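Local coordinates for sister chromatid cohesion protein (PDB 5T8V) that probably acts as a cohesin loader that binds chromatin, here represented by its C-terminal fragment, a long helical body built of HEAT repeats, at residues Thr281-Leu286 with Gln304-Leu309; Ser355-Ala360 with Glu557-Leu562; Asp1027-Ala1032 with Pro1065-Met1070. All coordinates share one frame; numbering follows the deposited sequence.

Interaction 1 of 3, residues Thr281-Leu286 with Gln304-Leu309; sequences TSLEKL and QPVSAL
Leu283 and Val306 meet as branched aliphatic groups, and the one flat group beside them is the amide of Gln304. The glutamine side chain crosses Leu283 at about a right angle and makes no specific bond to it. The real contact is methyl against methyl. Val306 CG1 touches both branches of Leu283, lying 3.7 Å from Leu283 CD2 and 4.0 Å from Leu283 CD1. Val306 CG2 is 4.1 Å from Leu283 CD2. Leu283 reaches them because its CG stands opposite the backbone N (chi1 176°), which carries the fork across to the other segment. In this HEAT-repeat protein the contact packs residues 281-286, which continue from helix 272-282, against the first turn of helix 305-315, across a connection that includes the small hairpin of strands 295-296 and 302-303. Helix 402-414 packs on the same leucine through Leu404 and Phe408. Replacing Leu283 with an alanine would probably leave a gap between Val306 and these two residues. Gln304 is the N-cap of helix 305-315, and Asp411 OD2 fastens this helix start by accepting from its backbone N and bonding to Ser307 OG.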
loop_
_atom_site.group_PDB
_atom_site.type_symbol
_atom_site.label_atom_id
_atom_site.label_comp_id
_atom_site.label_asym_id
_atom_site.label_seq_id
_atom_site.Cartn_x
_atom_site.Cartn_y
_atom_site.Cartn_z
ATOM N N THR A 281 -18.335 -26.876 -18.239
ATOM C CA THR A 281 -17.174 -27.549 -18.812
ATOM C C THR A 281 -17.147 -27.449 -20.329
ATOM O O THR A 281 -16.062 -27.394 -20.919
ATOM C CB THR A 281 -17.145 -29.023 -18.398
ATOM O OG1 THR A 281 -18.335 -29.673 -18.850
ATOM C CG2 THR A 281 -17.047 -29.151 -16.889
ATOM N N SER A 282 -18.315 -27.429 -20.975
ATOM C CA SER A 282 -18.362 -27.135 -22.402
ATOM C C SER A 282 -17.692 -25.800 -22.699
ATOM O O SER A 282 -16.967 -25.666 -23.693
ATOM C CB SER A 282 -19.811 -27.125 -22.888
ATOM O OG SER A 282 -20.419 -28.392 -22.711
ATOM N N LEU A 283 -17.919 -24.805 -21.839
ATOM C CA LEU A 283 -17.285 -23.503 -22.010
ATOM C C LEU A 283 -15.767 -23.606 -21.948
ATOM O O LEU A 283 -15.064 -22.781 -22.541
ATOM C CB LEU A 283 -17.793 -22.539 -20.938
ATOM C CG LEU A 283 -17.155 -21.148 -20.899
ATOM C CD1 LEU A 283 -17.514 -20.351 -22.143
ATOM C CD2 LEU A 283 -17.577 -20.415 -19.634
ATOM N N GLU A 284 -15.245 -24.605 -21.237
ATOM C CA GLU A 284 -13.803 -24.753 -21.096
ATOM C C GLU A 284 -13.164 -25.361 -22.337
ATOM O O GLU A 284 -12.001 -25.067 -22.635
ATOM C CB GLU A 284 -13.493 -25.614 -19.870
ATOM C CG GLU A 284 -12.057 -25.537 -19.390
ATOM C CD GLU A 284 -11.848 -26.278 -18.082
ATOM O OE1 GLU A 284 -12.795 -26.961 -17.631
ATOM O OE2 GLU A 284 -10.745 -26.174 -17.503
ATOM N N LYS A 285 -13.897 -26.196 -23.072
ATOM C CA LYS A 285 -13.366 -26.882 -24.249
ATOM C C LYS A 285 -13.593 -26.093 -25.531
ATOM O O LYS A 285 -13.969 -26.667 -26.558
ATOM C CB LYS A 285 -13.993 -28.269 -24.355
ATOM C CG LYS A 285 -13.901 -29.103 -23.080
ATOM C CD LYS A 285 -12.457 -29.347 -22.664
ATOM C CE LYS A 285 -12.376 -30.120 -21.358
ATOM N NZ LYS A 285 -10.983 -30.175 -20.830
ATOM N N LEU A 286 -13.365 -24.783 -25.508
ATOM C CA LEU A 286 -13.581 -23.933 -26.667
ATOM C C LEU A 286 -12.451 -22.921 -26.772
ATOM O O LEU A 286 -11.909 -22.487 -25.746
ATOM C CB LEU A 286 -14.921 -23.185 -26.580
ATOM C CG LEU A 286 -16.190 -24.037 -26.536
ATOM C CD1 LEU A 286 -17.400 -23.164 -26.238
ATOM C CD2 LEU A 286 -16.388 -24.794 -27.840
ATOM N N GLN A 304 -20.923 -12.342 -21.892
ATOM C CA GLN A 304 -20.852 -13.550 -22.701
ATOM C C GLN A 304 -22.103 -14.399 -22.472
ATOM O O GLN A 304 -22.619 -14.454 -21.353
ATOM C CB GLN A 304 -19.594 -14.357 -22.380
ATOM C CG GLN A 304 -19.368 -14.650 -20.916
ATOM C CD GLN A 304 -18.167 -15.546 -20.687
ATOM O OE1 GLN A 304 -17.679 -16.200 -21.608
ATOM N NE2 GLN A 304 -17.678 -15.573 -19.452
ATOM N N PRO A 305 -22.609 -15.069 -23.513
ATOM C CA PRO A 305 -23.934 -15.703 -23.396
ATOM C C PRO A 305 -24.016 -16.756 -22.307
ATOM O O PRO A 305 -25.092 -16.945 -21.723
ATOM C CB PRO A 305 -24.146 -16.310 -24.790
ATOM C CG PRO A 305 -22.775 -16.539 -25.309
ATOM C CD PRO A 305 -21.948 -15.405 -24.784
ATOM N N VAL A 306 -22.918 -17.452 -22.012
ATOM C CA VAL A 306 -22.946 -18.441 -20.940
ATOM C C VAL A 306 -23.300 -17.777 -19.615
ATOM O O VAL A 306 -24.036 -18.342 -18.800
ATOM C CB VAL A 306 -21.600 -19.186 -20.860
ATOM C CG1 VAL A 306 -20.464 -18.219 -20.540
ATOM C CG2 VAL A 306 -21.669 -20.304 -19.830
ATOM N N SER A 307 -22.780 -16.571 -19.374
ATOM C CA SER A 307 -23.135 -15.845 -18.159
ATOM C C SER A 307 -24.638 -15.604 -18.099
ATOM O O SER A 307 -25.291 -15.886 -17.085
ATOM C CB SER A 307 -22.374 -14.520 -18.099
ATOM O OG SER A 307 -20.972 -14.728 -18.046
ATOM N N ALA A 308 -25.206 -15.088 -19.192
ATOM C CA ALA A 308 -26.643 -14.847 -19.241
ATOM C C ALA A 308 -27.425 -16.120 -18.956
ATOM O O ALA A 308 -28.428 -16.093 -18.231
ATOM C CB ALA A 308 -27.030 -14.278 -20.605
ATOM N N LEU A 309 -26.984 -17.250 -19.513
ATOM C CA LEU A 309 -27.703 -18.500 -19.289
ATOM C C LEU A 309 -27.600 -18.935 -17.835
ATOM O O LEU A 309 -28.603 -19.300 -17.217
ATOM C CB LEU A 309 -27.175 -19.599 -20.212
ATOM C CG LEU A 309 -27.795 -20.980 -19.960
ATOM C CD1 LEU A 309 -29.303 -20.944 -20.178
ATOM C CD2 LEU A 309 -27.153 -22.031 -20.836
#

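Interaction 2 of 3, residues Ser355-Ala360 with Glu557-Leu562; sequences SQHSTA and ERDQEL
His357 lays its imidazole flat against Asp559, and the conformations of both side chains explain how. The His357 CG sits between its own backbone N and carbonyl carbon (chi1 42°), an orientation that swings the ring off the helix start and across to helix 556-574. Asp559 CB then stands over the ring, 3.5 Å from the centroid of His357 and only 5° off the normal, a CH-pi contact centred on the face. His357 CD2 also comes 4.4 Å from Gln560 CG. Asp559 CG lies opposite its own carbonyl carbon, beside the backbone N. The carboxylate is consequently carried past the ring instead of lying flat on it, and its plane is turned 41° from that of the imidazole. Asp559 OD2 remains 4.5 Å from His357 NE2, not in contact, yet near enough that its charge might make protonation of the ring easier.

The contact belongs to the helical framework of this HEAT-repeat protein. Gln356 breaks the path between helix 350-355 and the long helix 357-391, serving as N-cap of the latter, with its O accepting from Ala360 N at 3.2 Å. His357 is therefore the first residue of the long helix. Tyr548 OH, from helix 527-550, is hydrogen-bonded to His357 ND1.

The Asp559 carboxylate is anchored from its own helix. Arg558 approaches side-on and spends two nitrogens on one oxygen: NH2 is 3.0 Å from Asp559 OD1, on the syn side, and NE is 3.2 Å from that same OD1, meeting it from above the carboxylate plane. OD1 lies in the guanidinium plane, and Arg558 NH2 also forms a salt bridge with Asp553.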
loop_
_atom_site.group_PDB
_atom_site.type_symbol
_atom_site.label_atom_id
_atom_site.label_comp_id
_atom_site.label_asym_id
_atom_site.label_seq_id
_atom_site.Cartn_x
_atom_site.Cartn_y
_atom_site.Cartn_z
ATOM N N SER A 355 -55.611 -8.200 10.115
ATOM C CA SER A 355 -55.890 -8.440 11.527
ATOM C C SER A 355 -55.100 -9.622 12.073
ATOM O O SER A 355 -54.586 -9.557 13.196
ATOM C CB SER A 355 -57.388 -8.675 11.736
ATOM O OG SER A 355 -57.854 -9.746 10.935
ATOM N N GLN A 356 -54.995 -10.702 11.306
ATOM C CA GLN A 356 -54.178 -11.857 11.678
ATOM C C GLN A 356 -52.825 -11.801 10.979
ATOM O O GLN A 356 -52.360 -12.770 10.379
ATOM C CB GLN A 356 -54.915 -13.146 11.343
ATOM C CG GLN A 356 -56.399 -13.108 11.677
ATOM C CD GLN A 356 -57.058 -14.470 11.580
ATOM O OE1 GLN A 356 -58.017 -14.656 10.832
ATOM N NE2 GLN A 356 -56.548 -15.431 12.342
ATOM N N HIS A 357 -52.186 -10.633 11.064
ATOM C CA HIS A 357 -50.957 -10.384 10.314
ATOM C C HIS A 357 -49.910 -11.464 10.556
ATOM O O HIS A 357 -49.167 -11.831 9.639
ATOM C CB HIS A 357 -50.400 -9.003 10.672
ATOM C CG HIS A 357 -50.476 -8.677 12.132
ATOM N ND1 HIS A 357 -49.554 -9.135 13.047
ATOM C CD2 HIS A 357 -51.371 -7.943 12.834
ATOM C CE1 HIS A 357 -49.876 -8.694 14.250
ATOM N NE2 HIS A 357 -50.975 -7.969 14.149
ATOM N N SER A 358 -49.832 -11.986 11.780
ATOM C CA SER A 358 -48.856 -13.032 12.073
ATOM C C SER A 358 -49.060 -14.235 11.159
ATOM O O SER A 358 -48.101 -14.772 10.587
ATOM C CB SER A 358 -48.961 -13.443 13.542
ATOM O OG SER A 358 -48.072 -14.503 13.842
ATOM N N THR A 359 -50.312 -14.668 11.001
ATOM C CA THR A 359 -50.593 -15.834 10.173
ATOM C C THR A 359 -50.307 -15.547 8.705
ATOM O O THR A 359 -49.773 -16.404 7.993
ATOM C CB THR A 359 -52.043 -16.272 10.356
ATOM O OG1 THR A 359 -52.320 -16.440 11.752
ATOM C CG2 THR A 359 -52.298 -17.587 9.631
ATOM N N ALA A 360 -50.663 -14.352 8.231
ATOM C CA ALA A 360 -50.332 -13.974 6.861
ATOM C C ALA A 360 -48.829 -14.054 6.629
ATOM O O ALA A 360 -48.366 -14.606 5.623
ATOM C CB ALA A 360 -50.853 -12.565 6.572
ATOM N N GLU A 557 -50.455 -0.728 13.645
ATOM C CA GLU A 557 -50.680 -0.379 12.244
ATOM C C GLU A 557 -49.580 -0.933 11.348
ATOM O O GLU A 557 -49.857 -1.456 10.261
ATOM C CB GLU A 557 -50.783 1.140 12.092
ATOM C CG GLU A 557 -51.200 1.594 10.700
ATOM C CD GLU A 557 -52.539 1.020 10.275
ATOM O OE1 GLU A 557 -53.423 0.864 11.145
ATOM O OE2 GLU A 557 -52.706 0.715 9.075
ATOM N N ARG A 558 -48.324 -0.824 11.783
ATOM C CA ARG A 558 -47.219 -1.413 11.033
ATOM C C ARG A 558 -47.477 -2.889 10.757
ATOM O O ARG A 558 -47.350 -3.356 9.618
ATOM C CB ARG A 558 -45.915 -1.230 11.812
ATOM C CG ARG A 558 -44.674 -1.796 11.128
ATOM C CD ARG A 558 -43.565 -2.035 12.136
ATOM N NE ARG A 558 -43.952 -3.035 13.130
ATOM C CZ ARG A 558 -43.336 -3.220 14.294
ATOM N NH1 ARG A 558 -42.294 -2.469 14.631
ATOM N NH2 ARG A 558 -43.770 -4.156 15.127
ATOM N N ASP A 559 -47.849 -3.639 11.795
ATOM C CA ASP A 559 -48.075 -5.072 11.634
ATOM C C ASP A 559 -49.235 -5.346 10.687
ATOM O O ASP A 559 -49.200 -6.311 9.916
ATOM C CB ASP A 559 -48.334 -5.715 12.994
ATOM C CG ASP A 559 -47.202 -5.484 13.968
ATOM O OD1 ASP A 559 -46.039 -5.390 13.519
ATOM O OD2 ASP A 559 -47.475 -5.393 15.185
ATOM N N GLN A 560 -50.277 -4.515 10.735
ATOM C CA GLN A 560 -51.416 -4.718 9.845
ATOM C C GLN A 560 -51.016 -4.495 8.391
ATOM O O GLN A 560 -51.313 -5.322 7.518
ATOM C CB GLN A 560 -52.564 -3.792 10.246
ATOM C CG GLN A 560 -53.055 -4.021 11.668
ATOM C CD GLN A 560 -54.390 -3.365 11.940
ATOM O OE1 GLN A 560 -54.710 -2.320 11.372
ATOM N NE2 GLN A 560 -55.183 -3.980 12.808
ATOM N N GLU A 561 -50.332 -3.382 8.113
ATOM C CA GLU A 561 -49.817 -3.153 6.767
ATOM C C GLU A 561 -48.945 -4.315 6.310
ATOM O O GLU A 561 -49.051 -4.769 5.163
ATOM C CB GLU A 561 -49.032 -1.842 6.723
ATOM C CG GLU A 561 -48.393 -1.534 5.378
ATOM C CD GLU A 561 -49.413 -1.375 4.267
ATOM O OE1 GLU A 561 -50.613 -1.222 4.579
ATOM O OE2 GLU A 561 -49.015 -1.401 3.083
ATOM N N LEU A 562 -48.076 -4.813 7.194
ATOM C CA LEU A 562 -47.234 -5.948 6.836
ATOM C C LEU A 562 -48.064 -7.189 6.540
ATOM O O LEU A 562 -47.681 -8.004 5.695
ATOM C CB LEU A 562 -46.230 -6.231 7.955
ATOM C CG LEU A 562 -45.065 -5.244 8.052
ATOM C CD1 LEU A 562 -44.324 -5.422 9.365
ATOM C CD2 LEU A 562 -44.115 -5.420 6.877
#

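Interaction 3 of 3, residues Asp1027-Ala1032 with Pro1065-Met1070; sequences DVRKPA and PILETM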
loop_
_atom_site.group_PDB
_atom_site.type_symbol
_atom_site.label_atom_id
_atom_site.label_comp_id
_atom_site.label_asym_id
_atom_site.label_seq_id
_atom_site.Cartn_x
_atom_site.Cartn_y
_atom_site.Cartn_z
ATOM N N ASP A 1027 37.384 29.950 40.145
ATOM C CA ASP A 1027 36.918 31.075 39.341
ATOM C C ASP A 1027 38.066 31.823 38.680
ATOM O O ASP A 1027 37.831 32.587 37.737
ATOM C CB ASP A 1027 36.104 32.039 40.206
ATOM C CG ASP A 1027 34.795 31.438 40.680
ATOM O OD1 ASP A 1027 34.299 30.494 40.028
ATOM O OD2 ASP A 1027 34.258 31.917 41.703
ATOM N N VAL A 1028 39.293 31.630 39.151
ATOM C CA VAL A 1028 40.475 32.243 38.553
ATOM C C VAL A 1028 41.176 31.282 37.605
ATOM O O VAL A 1028 41.556 31.656 36.495
ATOM C CB VAL A 1028 41.432 32.737 39.661
ATOM C CG1 VAL A 1028 42.746 33.238 39.067
ATOM C CG2 VAL A 1028 40.767 33.836 40.475
ATOM N N ARG A 1029 41.360 30.030 38.031
ATOM C CA ARG A 1029 42.018 29.050 37.175
ATOM C C ARG A 1029 41.244 28.825 35.885
ATOM O O ARG A 1029 41.848 28.534 34.846
ATOM C CB ARG A 1029 42.185 27.726 37.922
ATOM C CG ARG A 1029 43.167 27.775 39.081
ATOM C CD ARG A 1029 43.277 26.419 39.756
ATOM N NE ARG A 1029 43.900 25.424 38.886
ATOM C CZ ARG A 1029 43.921 24.118 39.132
ATOM N NH1 ARG A 1029 43.345 23.632 40.225
ATOM N NH2 ARG A 1029 44.514 23.292 38.281
ATOM N N LYS A 1030 39.909 28.952 35.922
ATOM C CA LYS A 1030 39.128 28.699 34.711
ATOM C C LYS A 1030 39.414 29.741 33.638
ATOM O O LYS A 1030 39.949 29.382 32.574
ATOM C CB LYS A 1030 37.638 28.609 35.051
ATOM C CG LYS A 1030 36.751 28.454 33.821
ATOM C CD LYS A 1030 35.274 28.467 34.166
ATOM C CE LYS A 1030 34.419 28.468 32.906
ATOM N NZ LYS A 1030 34.679 29.660 32.047
ATOM N N PRO A 1031 39.106 31.025 33.835
ATOM C CA PRO A 1031 39.321 31.997 32.751
ATOM C C PRO A 1031 40.777 32.154 32.355
ATOM O O PRO A 1031 41.053 32.600 31.233
ATOM C CB PRO A 1031 38.747 33.298 33.326
ATOM C CG PRO A 1031 38.827 33.128 34.798
ATOM C CD PRO A 1031 38.597 31.675 35.057
ATOM N N ALA A 1032 41.718 31.805 33.234
ATOM C CA ALA A 1032 43.129 31.820 32.858
ATOM C C ALA A 1032 43.423 30.744 31.821
ATOM O O ALA A 1032 43.988 31.025 30.755
ATOM C CB ALA A 1032 44.004 31.627 34.096
ATOM N N PRO A 1065 36.733 18.610 35.786
ATOM C CA PRO A 1065 36.084 18.596 34.458
ATOM C C PRO A 1065 36.095 19.929 33.720
ATOM O O PRO A 1065 36.387 19.957 32.519
ATOM C CB PRO A 1065 34.654 18.140 34.783
ATOM C CG PRO A 1065 34.778 17.382 36.050
ATOM C CD PRO A 1065 35.840 18.078 36.831
ATOM N N ILE A 1066 35.763 21.035 34.387
ATOM C CA ILE A 1066 35.527 22.287 33.666
ATOM C C ILE A 1066 36.826 22.816 33.062
ATOM O O ILE A 1066 36.888 23.157 31.872
ATOM C CB ILE A 1066 34.856 23.327 34.588
ATOM C CG1 ILE A 1066 34.583 24.633 33.835
ATOM C CG2 ILE A 1066 35.694 23.608 35.836
ATOM C CD1 ILE A 1066 33.581 24.498 32.709
ATOM N N LEU A 1067 37.883 22.894 33.862
ATOM C CA LEU A 1067 39.117 23.485 33.367
ATOM C C LEU A 1067 39.965 22.504 32.566
ATOM O O LEU A 1067 40.995 22.910 32.018
ATOM C CB LEU A 1067 39.925 24.082 34.524
ATOM C CG LEU A 1067 40.122 23.293 35.821
ATOM C CD1 LEU A 1067 41.245 22.303 35.671
ATOM C CD2 LEU A 1067 40.397 24.248 36.966
ATOM N N GLU A 1068 39.560 21.236 32.470
ATOM C CA GLU A 1068 40.102 20.360 31.440
ATOM C C GLU A 1068 39.263 20.394 30.171
ATOM O O GLU A 1068 39.774 20.066 29.093
ATOM C CB GLU A 1068 40.232 18.921 31.959
ATOM C CG GLU A 1068 38.939 18.142 32.098
ATOM C CD GLU A 1068 39.146 16.797 32.780
ATOM O OE1 GLU A 1068 40.300 16.488 33.147
ATOM O OE2 GLU A 1068 38.161 16.049 32.950
ATOM N N THR A 1069 37.992 20.795 30.274
ATOM C CA THR A 1069 37.255 21.219 29.089
ATOM C C THR A 1069 37.916 22.438 28.461
ATOM O O THR A 1069 38.015 22.539 27.232
ATOM C CB THR A 1069 35.799 21.530 29.446
ATOM O OG1 THR A 1069 35.174 20.365 29.996
ATOM C CG2 THR A 1069 35.018 21.991 28.218
ATOM N N MET A 1070 38.382 23.375 29.294
ATOM C CA MET A 1070 39.095 24.539 28.771
ATOM C C MET A 1070 40.297 24.134 27.921
ATOM O O MET A 1070 40.634 24.828 26.957
ATOM C CB MET A 1070 39.542 25.439 29.922
ATOM C CG MET A 1070 38.397 26.041 30.736
ATOM S SD MET A 1070 37.368 27.186 29.797
ATOM C CE MET A 1070 36.066 26.108 29.200
#
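Arg1029 and Lys1030 pack on Ile1066, Leu1067 and Met1070 where helix 1026-1042 runs alongside helix 1065-1086, an alpha-solenoid packing of the kind found in HEAT-repeat proteins. The segment axes are 9.1 Å apart at closest and nearly parallel, at 17°; helix 1050-1062 lies between them in sequence. The first helix is kinked at Pro1031, whose nitrogen makes no bond to the preceding turn.

One kind of contact is made on the guanidinium of Arg1029. Leu1067 CD2 rests over one of its faces, 4.1 Å above the plane and close to its centre. The polar partners that fix the group lie beyond the segments: Arg1029 NE bonds to Ala1020 O, and NH2 forms a salt bridge with Asp1062.

The remaining contacts are mainly aliphatic. Leu1067 CD2 also lies 4.0 Å from Arg1029 CB, since a bend at chi3 (67°) folds the arginine back so that a single methyl can touch both its root and its head. Lys1030 is extended as far as CE. Its CD and CE both lie against Ile1066 CG1, the two chains crossing at about a right angle, with Lys1030 CD 3.9 Å from that atom. Nearer the backbone, Met1070, which also touches Leu1033 and Asp1034, brings its CG to 4.2 Å from Lys1030 CG and 4.1 Å from Lys1030 O.

Overall arrangement
The three contacts follow one another along the chain, each closing before the next opens, and they share no helix. Interaction 1 joins helices 272-282 and 305-315 across a short connection, and interaction 2 brings together helices 357-391 and 556-574 from distant parts of the sequence. Their centres are 46 Å apart. Interaction 3, between helices 1026-1042 and 1065-1086, lies on the opposite side of the chain's centre from both, with centres 94 Å from interaction 1 and 99 Å from interaction 2. In an elongated helical protein of this kind, shape is built up from many such separate packings, local and long-range, without one common core.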